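Local coordinates for cell wall surface anchor family protein (Streptococcus agalactiae, PDB 3PHS) that serves as a minor subunit of the pilus, with an IgG-like domain that mediates adhesion to lung epithelial cells, at residues A[137-142]-A[193-198]. Numbering follows the deposited sequence.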
loop_
_atom_site.group_PDB
_atom_site.type_symbol
_atom_site.label_atom_id
_atom_site.label_comp_id
_atom_site.label_asym_id
_atom_site.label_seq_id
_atom_site.Cartn_x
_atom_site.Cartn_y
_atom_site.Cartn_z
ATOM N N GLU A 137 -10.869 -4.770 7.212
ATOM C CA GLU A 137 -10.402 -6.097 7.568
ATOM C C GLU A 137 -10.656 -7.101 6.444
ATOM O O GLU A 137 -11.563 -6.948 5.632
ATOM C CB GLU A 137 -11.093 -6.511 8.889
ATOM C CG GLU A 137 -11.308 -7.992 9.148
ATOM C CD GLU A 137 -12.238 -8.240 10.336
ATOM O OE1 GLU A 137 -11.975 -7.695 11.432
ATOM O OE2 GLU A 137 -13.246 -8.967 10.167
ATOM N N LEU A 138 -9.813 -8.125 6.416
ATOM C CA LEU A 138 -9.967 -9.243 5.501
ATOM C C LEU A 138 -10.392 -10.440 6.328
ATOM O O LEU A 138 -9.817 -10.686 7.386
ATOM C CB LEU A 138 -8.622 -9.555 4.852
ATOM C CG LEU A 138 -8.450 -10.883 4.117
ATOM C CD1 LEU A 138 -9.418 -10.920 2.918
ATOM C CD2 LEU A 138 -6.993 -11.022 3.665
ATOM N N ASP A 139 -11.390 -11.188 5.853
ATOM C CA ASP A 139 -11.673 -12.499 6.427
ATOM C C ASP A 139 -11.674 -13.559 5.324
ATOM O O ASP A 139 -12.621 -13.653 4.538
ATOM C CB ASP A 139 -12.997 -12.520 7.191
ATOM C CG ASP A 139 -13.155 -13.767 8.047
ATOM O OD1 ASP A 139 -12.419 -14.761 7.826
ATOM O OD2 ASP A 139 -14.014 -13.761 8.945
ATOM N N LEU A 140 -10.597 -14.330 5.282
ATOM C CA LEU A 140 -10.428 -15.392 4.310
ATOM C C LEU A 140 -10.896 -16.709 4.902
ATOM O O LEU A 140 -10.472 -17.089 5.995
ATOM C CB LEU A 140 -8.969 -15.505 3.877
ATOM C CG LEU A 140 -8.507 -16.712 3.042
ATOM C CD1 LEU A 140 -9.285 -16.818 1.729
ATOM C CD2 LEU A 140 -6.996 -16.634 2.782
ATOM N N LEU A 141 -11.766 -17.387 4.159
ATOM C CA LEU A 141 -12.106 -18.765 4.446
ATOM C C LEU A 141 -11.481 -19.630 3.354
ATOM O O LEU A 141 -11.708 -19.400 2.165
ATOM C CB LEU A 141 -13.632 -18.948 4.480
ATOM C CG LEU A 141 -14.122 -20.408 4.439
ATOM C CD1 LEU A 141 -13.674 -21.194 5.673
ATOM C CD2 LEU A 141 -15.629 -20.511 4.233
ATOM N N LYS A 142 -10.698 -20.613 3.774
ATOM C CA LYS A 142 -10.087 -21.555 2.864
ATOM C C LYS A 142 -10.827 -22.878 2.986
ATOM O O LYS A 142 -10.961 -23.402 4.090
ATOM C CB LYS A 142 -8.628 -21.780 3.222
ATOM C CG LYS A 142 -7.848 -22.688 2.223
ATOM C CD LYS A 142 -7.756 -22.049 0.814
ATOM C CE LYS A 142 -6.883 -22.886 -0.125
ATOM N NZ LYS A 142 -7.562 -24.164 -0.542
ATOM N N HIS A 193 -9.821 -20.229 8.624
ATOM C CA HIS A 193 -9.797 -18.758 8.506
ATOM C C HIS A 193 -8.419 -18.112 8.705
ATOM O O HIS A 193 -7.596 -18.587 9.490
ATOM C CB HIS A 193 -10.810 -18.114 9.472
ATOM C CG HIS A 193 -12.239 -18.282 9.057
ATOM N ND1 HIS A 193 -12.947 -17.297 8.406
ATOM C CD2 HIS A 193 -13.091 -19.324 9.196
ATOM C CE1 HIS A 193 -14.174 -17.723 8.155
ATOM N NE2 HIS A 193 -14.290 -18.949 8.635
ATOM N N ILE A 194 -8.185 -17.048 7.939
ATOM C CA ILE A 194 -7.152 -16.054 8.207
ATOM C C ILE A 194 -7.945 -14.749 8.317
ATOM O O ILE A 194 -8.642 -14.366 7.369
ATOM C CB ILE A 194 -6.111 -15.970 7.059
ATOM C CG1 ILE A 194 -5.253 -17.235 7.030
ATOM C CG2 ILE A 194 -5.218 -14.704 7.203
ATOM C CD1 ILE A 194 -4.349 -17.352 5.819
ATOM N N ARG A 195 -7.863 -14.081 9.469
ATOM C CA ARG A 195 -8.485 -12.759 9.637
ATOM C C ARG A 195 -7.408 -11.724 9.919
ATOM O O ARG A 195 -6.537 -11.944 10.766
ATOM C CB ARG A 195 -9.510 -12.745 10.769
ATOM C CG ARG A 195 -10.706 -13.659 10.545
ATOM C CD ARG A 195 -11.630 -13.674 11.754
ATOM N NE ARG A 195 -12.790 -14.557 11.550
ATOM C CZ ARG A 195 -12.803 -15.862 11.819
ATOM N NH1 ARG A 195 -11.715 -16.460 12.299
ATOM N NH2 ARG A 195 -13.909 -16.572 11.606
ATOM N N ILE A 196 -7.441 -10.619 9.184
ATOM C CA ILE A 196 -6.413 -9.578 9.334
ATOM C C ILE A 196 -7.154 -8.240 9.398
ATOM O O ILE A 196 -7.845 -7.894 8.470
ATOM C CB ILE A 196 -5.405 -9.557 8.147
ATOM C CG1 ILE A 196 -4.716 -10.928 7.939
ATOM C CG2 ILE A 196 -4.324 -8.481 8.377
ATOM C CD1 ILE A 196 -4.015 -11.067 6.571
ATOM N N SER A 197 -7.021 -7.500 10.494
ATOM C CA SER A 197 -7.631 -6.166 10.538
ATOM C C SER A 197 -6.506 -5.129 10.447
ATOM O O SER A 197 -5.338 -5.488 10.375
ATOM C CB SER A 197 -8.480 -5.986 11.793
ATOM O OG SER A 197 -7.683 -6.180 12.938
ATOM N N GLY A 198 -6.867 -3.854 10.415
ATOM C CA GLY A 198 -5.869 -2.789 10.402
ATOM C C GLY A 198 -5.178 -2.662 9.046
ATOM O O GLY A 198 -4.023 -2.220 8.981
#
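D139 pairs with R195 across two antiparallel strands and also reaches diagonally to H193, so one short carboxylate serves two basic neighbours. Its CG stands anti to the backbone N (chi1 -167°), which carries the acid over toward strand 193-198. From there OD1 takes a nearly straight hydrogen bond from H193 ND1 (2.7 Å); ND1 comes in on the syn side, somewhat out of the carboxylate plane, while OD1 lies almost in the imidazole plane.

R195 can be followed outward. Its CB lies near L138 O; CG packs 3.4 Å from D139 OD1; CD passes beside OD2; and NE closes a salt bridge to D139 OD2 (3.0 Å), though its hydrogen bond is weak, bent to 124°. CZ stays near OD2, NH1 makes a long, weak ion pair with D189, and NH2 sits 3.4 Å above the centre of the H193 ring. An extended arginine suits this place, binding the acid and still covering the imidazole. On the opposite ring face, L141 CB lies 4.3 Å from the H193 ring centroid, a CH-pi contact. Histidine suits its place by offering an edge N-H and two flat faces.

L138 and L140, beside I196 and I194, turn branched apolar side chains to the other, buried face, suited to meeting F158 and L206; L140 CD2 meets I194 CD1 at 4.1 Å. Four backbone hydrogen bonds join these pairs.

Within this prealbumin-like domain, strand 231-240 flanks 137-142 on its other edge, K142 NZ being joined to N238 CG there by an isopeptide bond, while strands 157-162 and 202-210 pack against the leucine-isoleucine face.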